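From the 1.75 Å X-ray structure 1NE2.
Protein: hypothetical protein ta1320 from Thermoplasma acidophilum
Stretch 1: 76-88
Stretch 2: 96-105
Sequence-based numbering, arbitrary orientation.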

ATOM      1  N   SER B  76       3.481  -4.240   2.271  1.00 16.85           N
ATOM      2  CA  SER B  76       2.489  -3.340   2.847  1.00 17.27           C
ATOM      3  C   SER B  76       1.120  -3.909   2.537  1.00 17.94           C
ATOM      4  O   SER B  76       0.910  -4.488   1.471  1.00 18.44           O
ATOM      5  N   VAL B  77       0.195  -3.775   3.481  1.00 15.58           N
ATOM      6  CA  VAL B  77      -1.151  -4.282   3.271  1.00 14.39           C
ATOM      7  C   VAL B  77      -2.161  -3.209   3.650  1.00 15.47           C
ATOM      8  O   VAL B  77      -2.093  -2.621   4.729  1.00 16.21           O
ATOM      9  N   THR B  78      -3.089  -2.950   2.743  1.00 14.81           N
ATOM     10  CA  THR B  78      -4.132  -1.967   2.980  1.00 14.53           C
ATOM     11  C   THR B  78      -5.430  -2.743   2.787  1.00 14.31           C
ATOM     12  O   THR B  78      -5.502  -3.639   1.951  1.00 14.75           O
ATOM     13  N   ALA B  79      -6.444  -2.441   3.583  1.00 14.03           N
ATOM     14  CA  ALA B  79      -7.701  -3.172   3.470  1.00 13.02           C
ATOM     15  C   ALA B  79      -8.849  -2.256   3.842  1.00 16.11           C
ATOM     16  O   ALA B  79      -8.725  -1.454   4.757  1.00 19.14           O
ATOM     17  N   PHE B  80      -9.970  -2.386   3.141  1.00 16.17           N
ATOM     18  CA  PHE B  80     -11.112  -1.527   3.411  1.00 16.41           C
ATOM     19  C   PHE B  80     -12.441  -2.261   3.375  1.00 18.50           C
ATOM     20  O   PHE B  80     -12.574  -3.323   2.764  1.00 17.66           O
ATOM     21  N   ASP B  81     -13.426  -1.678   4.047  1.00 19.43           N
ATOM     22  CA  ASP B  81     -14.769  -2.233   4.101  1.00 19.76           C
ATOM     23  C   ASP B  81     -15.685  -1.052   4.367  1.00 21.18           C
ATOM     24  O   ASP B  81     -15.273  -0.064   4.971  1.00 19.21           O
ATOM     25  N   ILE B  82     -16.926  -1.155   3.920  1.00 22.75           N
ATOM     26  CA  ILE B  82     -17.878  -0.078   4.125  1.00 28.78           C
ATOM     27  C   ILE B  82     -18.402  -0.089   5.560  1.00 28.93           C
ATOM     28  O   ILE B  82     -18.847   0.938   6.072  1.00 28.53           O
ATOM     29  N   ASP B  83     -18.325  -1.250   6.205  1.00 26.12           N
ATOM     30  CA  ASP B  83     -18.820  -1.425   7.572  1.00 27.49           C
ATOM     31  C   ASP B  83     -17.799  -1.107   8.664  1.00 26.58           C
ATOM     32  O   ASP B  83     -16.801  -1.808   8.817  1.00 23.02           O
ATOM     33  N   PRO B  84     -18.050  -0.050   9.457  1.00 24.31           N
ATOM     34  CA  PRO B  84     -17.113   0.311  10.525  1.00 23.83           C
ATOM     35  C   PRO B  84     -16.967  -0.756  11.610  1.00 23.98           C
ATOM     36  O   PRO B  84     -15.925  -0.856  12.251  1.00 23.64           O
ATOM     37  N   ASP B  85     -18.009  -1.550  11.825  1.00 23.74           N
ATOM     38  CA  ASP B  85     -17.933  -2.602  12.833  1.00 26.68           C
ATOM     39  C   ASP B  85     -16.949  -3.674  12.375  1.00 26.98           C
ATOM     40  O   ASP B  85     -16.194  -4.224  13.179  1.00 25.33           O
ATOM     41  N   ALA B  86     -16.952  -3.961  11.078  1.00 25.59           N
ATOM     42  CA  ALA B  86     -16.036  -4.955  10.538  1.00 25.92           C
ATOM     43  C   ALA B  86     -14.593  -4.466  10.707  1.00 23.09           C
ATOM     44  O   ALA B  86     -13.721  -5.214  11.148  1.00 24.89           O
ATOM     45  N   ILE B  87     -14.351  -3.204  10.366  1.00 23.12           N
ATOM     46  CA  ILE B  87     -13.011  -2.635  10.474  1.00 21.76           C
ATOM     47  C   ILE B  87     -12.522  -2.614  11.919  1.00 23.03           C
ATOM     48  O   ILE B  87     -11.346  -2.861  12.191  1.00 23.11           O
ATOM     49  N   GLU B  88     -13.428  -2.330  12.848  1.00 22.80           N
ATOM     50  CA  GLU B  88     -13.067  -2.304  14.257  1.00 25.18           C
ATOM     51  C   GLU B  88     -12.540  -3.678  14.666  1.00 24.33           C
ATOM     52  O   GLU B  88     -11.542  -3.782  15.376  1.00 27.25           O
ATOM     53  N   GLY B  96      -0.903  -4.590  12.194  1.00 26.30           N
ATOM     54  CA  GLY B  96       0.108  -4.224  11.216  1.00 24.79           C
ATOM     55  C   GLY B  96      -0.468  -3.843   9.865  1.00 23.09           C
ATOM     56  O   GLY B  96       0.229  -3.296   9.009  1.00 23.41           O
ATOM     57  N   VAL B  97      -1.747  -4.139   9.671  1.00 20.26           N
ATOM     58  CA  VAL B  97      -2.423  -3.833   8.417  1.00 18.48           C
ATOM     59  C   VAL B  97      -3.079  -2.459   8.444  1.00 19.30           C
ATOM     60  O   VAL B  97      -3.616  -2.031   9.471  1.00 19.71           O
ATOM     61  N   ASN B  98      -3.030  -1.775   7.306  1.00 16.04           N
ATOM     62  CA  ASN B  98      -3.632  -0.459   7.164  1.00 17.51           C
ATOM     63  C   ASN B  98      -5.123  -0.624   6.849  1.00 17.91           C
ATOM     64  O   ASN B  98      -5.524  -0.653   5.684  1.00 17.27           O
ATOM     65  N   PHE B  99      -5.938  -0.751   7.898  1.00 17.33           N
ATOM     66  CA  PHE B  99      -7.385  -0.901   7.747  1.00 18.05           C
ATOM     67  C   PHE B  99      -8.084   0.452   7.703  1.00 19.87           C
ATOM     68  O   PHE B  99      -7.690   1.388   8.392  1.00 19.49           O
HETATM   69  N   MSE B 100      -9.134   0.546   6.897  1.00 19.73           N
HETATM   70  CA  MSE B 100      -9.882   1.787   6.774  1.00 21.32           C
HETATM   71  C   MSE B 100     -11.323   1.527   6.375  1.00 22.07           C
HETATM   72  O   MSE B 100     -11.632   0.534   5.716  1.00 20.29           O
ATOM     73  N   VAL B 101     -12.209   2.424   6.795  1.00 21.94           N
ATOM     74  CA  VAL B 101     -13.612   2.324   6.432  1.00 22.32           C
ATOM     75  C   VAL B 101     -13.703   3.141   5.149  1.00 22.56           C
ATOM     76  O   VAL B 101     -13.240   4.281   5.104  1.00 24.91           O
ATOM     77  N   ALA B 102     -14.267   2.561   4.098  1.00 21.57           N
ATOM     78  CA  ALA B 102     -14.383   3.288   2.842  1.00 23.12           C
ATOM     79  C   ALA B 102     -15.240   2.575   1.821  1.00 23.95           C
ATOM     80  O   ALA B 102     -15.386   1.353   1.854  1.00 21.52           O
ATOM     81  N   ASP B 103     -15.827   3.358   0.923  1.00 21.80           N
ATOM     82  CA  ASP B 103     -16.619   2.803  -0.159  1.00 24.63           C
ATOM     83  C   ASP B 103     -15.568   2.568  -1.242  1.00 22.74           C
ATOM     84  O   ASP B 103     -14.552   3.266  -1.279  1.00 24.31           O
ATOM     85  N   VAL B 104     -15.800   1.602  -2.118  1.00 23.63           N
ATOM     86  CA  VAL B 104     -14.827   1.305  -3.164  1.00 22.36           C
ATOM     87  C   VAL B 104     -14.554   2.498  -4.082  1.00 24.56           C
ATOM     88  O   VAL B 104     -13.441   2.662  -4.589  1.00 19.92           O
ATOM     89  N   SER B 105     -15.554   3.354  -4.277  1.00 25.15           N
ATOM     90  CA  SER B 105     -15.379   4.522  -5.140  1.00 25.63           C
ATOM     91  C   SER B 105     -14.316   5.480  -4.600  1.00 24.91           C
ATOM     92  O   SER B 105     -13.737   6.265  -5.352  1.00 26.27           O
TER

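Strands 76-81 and 98-101 run parallel, joined by backbone hydrogen bonds such as Asn98 N to Val77 O (2.9 Å) and Ala102 N to Asp81 O (2.9 Å). Side chains alternate between two faces.

On the face of Ala79, Phe99 and Val101, the Phe99 ring (chi1 m) lies beside the small Ala79 methyl, its CD1 3.6 Å from Ala79 CB. Val97 CG1 reaches the same methyl, 4.2 Å from Ala79 CB, and meets Val77 CG1 at 3.9 Å; both valines are t. Helix 84-88 packs over the Phe99 and Val101 part of this face, through Ile87 and Pro84. Ile87 (m, m) points toward the strand as its main bump. Its CG2 lies 4.1 Å from Phe99 CB, and its CG1 3.7 Å from Val101 CG2. Pro84 CB adds a contact at 4.1 Å to Val101 CG2, so Val101 (t) sits against both helix residues.

On the other face, Phe80 (chi1 p) packs its CB 3.7 Å from CG of selenomethionine Met100 (p, t, p). Met100 CE extends to Thr78 CG2, 3.5 Å away. The Phe80 ring extends toward Val104 (p), CE1 to CB 4.1 Å. Asn98 (t) donates from ND2 to OG1 of Thr78 (m), 3.1 Å.

One water bridges the strand start, accepting from Val77 N (3.0 Å) and donating to Gly96 O (2.9 Å).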

ATOM      1  CB  SER B  76       2.631  -1.925   2.267  1.00 20.98           C
ATOM      2  OG  SER B  76       2.633  -1.941   0.854  1.00 32.51           O
ATOM      3  CB  VAL B  77      -1.443  -5.544   4.120  1.00 14.14           C
ATOM      4  CG1 VAL B  77      -2.835  -6.070   3.786  1.00 13.36           C
ATOM      5  CG2 VAL B  77      -0.393  -6.628   3.851  1.00 14.23           C
ATOM      6  CB  THR B  78      -3.997  -0.797   1.983  1.00 16.87           C
ATOM      7  OG1 THR B  78      -2.817  -0.043   2.312  1.00 16.20           O
ATOM      8  CG2 THR B  78      -5.218   0.109   2.026  1.00 14.97           C
ATOM      9  CB  ALA B  79      -7.677  -4.391   4.396  1.00 15.72           C
ATOM     10  CB  PHE B  80     -11.134  -0.377   2.400  1.00 16.90           C
ATOM     11  CG  PHE B  80     -11.449  -0.808   0.990  1.00 15.56           C
ATOM     12  CD1 PHE B  80     -12.766  -0.843   0.535  1.00 17.44           C
ATOM     13  CD2 PHE B  80     -10.425  -1.161   0.113  1.00 16.91           C
ATOM     14  CE1 PHE B  80     -13.058  -1.221  -0.779  1.00 19.06           C
ATOM     15  CE2 PHE B  80     -10.701  -1.539  -1.200  1.00 16.17           C
ATOM     16  CZ  PHE B  80     -12.021  -1.568  -1.647  1.00 16.82           C
ATOM     17  CB  ASP B  81     -14.912  -3.241   5.245  1.00 18.92           C
ATOM     18  CG  ASP B  81     -16.107  -4.161   5.058  1.00 24.90           C
ATOM     19  OD1 ASP B  81     -15.924  -5.254   4.486  1.00 23.19           O
ATOM     20  OD2 ASP B  81     -17.234  -3.787   5.459  1.00 26.60           O
ATOM     21  CB  ILE B  82     -19.068  -0.214   3.154  1.00 29.12           C
ATOM     22  CG1 ILE B  82     -19.999   0.996   3.290  1.00 33.45           C
ATOM     23  CG2 ILE B  82     -19.813  -1.510   3.428  1.00 29.65           C
ATOM     24  CD1 ILE B  82     -19.342   2.314   2.938  1.00 34.40           C
ATOM     25  CB  ASP B  83     -19.317  -2.861   7.745  1.00 29.90           C
ATOM     26  CG  ASP B  83     -20.002  -3.089   9.081  1.00 34.85           C
ATOM     27  OD1 ASP B  83     -20.435  -4.233   9.331  1.00 38.42           O
ATOM     28  OD2 ASP B  83     -20.113  -2.134   9.876  1.00 37.26           O
ATOM     29  CB  PRO B  84     -17.689   1.623  11.062  1.00 26.52           C
ATOM     30  CG  PRO B  84     -19.157   1.466  10.815  1.00 29.11           C
ATOM     31  CD  PRO B  84     -19.189   0.883   9.424  1.00 27.48           C
ATOM     32  CB  ASP B  85     -19.313  -3.216  13.078  1.00 29.99           C
ATOM     33  CG  ASP B  85     -20.231  -2.288  13.851  1.00 37.49           C
ATOM     34  OD1 ASP B  85     -19.867  -1.906  14.984  1.00 39.39           O
ATOM     35  OD2 ASP B  85     -21.314  -1.941  13.330  1.00 42.26           O
ATOM     36  CB  ALA B  86     -16.338  -5.209   9.062  1.00 27.43           C
ATOM     37  CB  ILE B  87     -12.967  -1.209   9.875  1.00 19.58           C
ATOM     38  CG1 ILE B  87     -13.181  -1.283   8.356  1.00 22.29           C
ATOM     39  CG2 ILE B  87     -11.636  -0.536  10.187  1.00 21.79           C
ATOM     40  CD1 ILE B  87     -12.173  -2.187   7.614  1.00 22.25           C
ATOM     41  CB  GLU B  88     -14.288  -1.918  15.101  1.00 30.00           C
ATOM     42  CG  GLU B  88     -13.998  -1.653  16.574  1.00 34.29           C
ATOM     43  CD  GLU B  88     -13.751  -2.921  17.367  1.00 38.75           C
ATOM     44  OE1 GLU B  88     -14.599  -3.837  17.308  1.00 40.79           O
ATOM     45  OE2 GLU B  88     -12.714  -2.998  18.057  1.00 43.90           O
ATOM     46  CB  VAL B  97      -3.510  -4.876   8.110  1.00 18.23           C
ATOM     47  CG1 VAL B  97      -4.394  -4.395   6.967  1.00 19.49           C
ATOM     48  CG2 VAL B  97      -2.863  -6.216   7.762  1.00 21.32           C
ATOM     49  CB  ASN B  98      -2.912   0.310   6.044  1.00 15.98           C
ATOM     50  CG  ASN B  98      -3.559   1.649   5.735  1.00 17.96           C
ATOM     51  OD1 ASN B  98      -4.085   2.326   6.626  1.00 14.82           O
ATOM     52  ND2 ASN B  98      -3.511   2.045   4.465  1.00 18.56           N
ATOM     53  CB  PHE B  99      -7.969  -1.709   8.908  1.00 18.81           C
ATOM     54  CG  PHE B  99      -7.709  -3.183   8.819  1.00 18.38           C
ATOM     55  CD1 PHE B  99      -8.352  -3.962   7.861  1.00 16.79           C
ATOM     56  CD2 PHE B  99      -6.838  -3.799   9.711  1.00 18.30           C
ATOM     57  CE1 PHE B  99      -8.133  -5.334   7.798  1.00 19.79           C
ATOM     58  CE2 PHE B  99      -6.612  -5.169   9.654  1.00 19.92           C
ATOM     59  CZ  PHE B  99      -7.260  -5.939   8.698  1.00 18.87           C
HETATM   60  CB  MSE B 100      -9.228   2.681   5.720  1.00 27.31           C
HETATM   61  CG  MSE B 100      -9.069   1.981   4.377  1.00 33.45           C
HETATM   62 SE   MSE B 100      -8.169   3.055   3.067  0.65 49.25          SE
HETATM   63  CE  MSE B 100      -6.381   2.898   3.760  1.00 46.02           C
ATOM     64  CB  VAL B 101     -14.531   2.959   7.503  1.00 24.30           C
ATOM     65  CG1 VAL B 101     -15.982   2.882   7.053  1.00 22.90           C
ATOM     66  CG2 VAL B 101     -14.354   2.242   8.833  1.00 21.14           C
ATOM     67  CB  ALA B 102     -12.994   3.533   2.248  1.00 24.00           C
ATOM     68  CB  ASP B 103     -17.653   3.813  -0.655  1.00 29.18           C
ATOM     69  CG  ASP B 103     -18.439   3.298  -1.842  1.00 36.07           C
ATOM     70  OD1 ASP B 103     -19.209   2.331  -1.671  1.00 42.63           O
ATOM     71  OD2 ASP B 103     -18.277   3.853  -2.948  1.00 39.06           O
ATOM     72  CB  VAL B 104     -15.270   0.064  -3.989  1.00 23.13           C
ATOM     73  CG1 VAL B 104     -16.555   0.358  -4.747  1.00 23.52           C
ATOM     74  CG2 VAL B 104     -14.161  -0.356  -4.941  1.00 22.70           C
ATOM     75  CB  SER B 105     -16.702   5.279  -5.279  1.00 30.40           C
ATOM     76  OG  SER B 105     -17.072   5.871  -4.046  1.00 30.86           O
TER
HETATM   77  O   HOH W   1       1.144  -3.323   6.283  1.00 29.05           O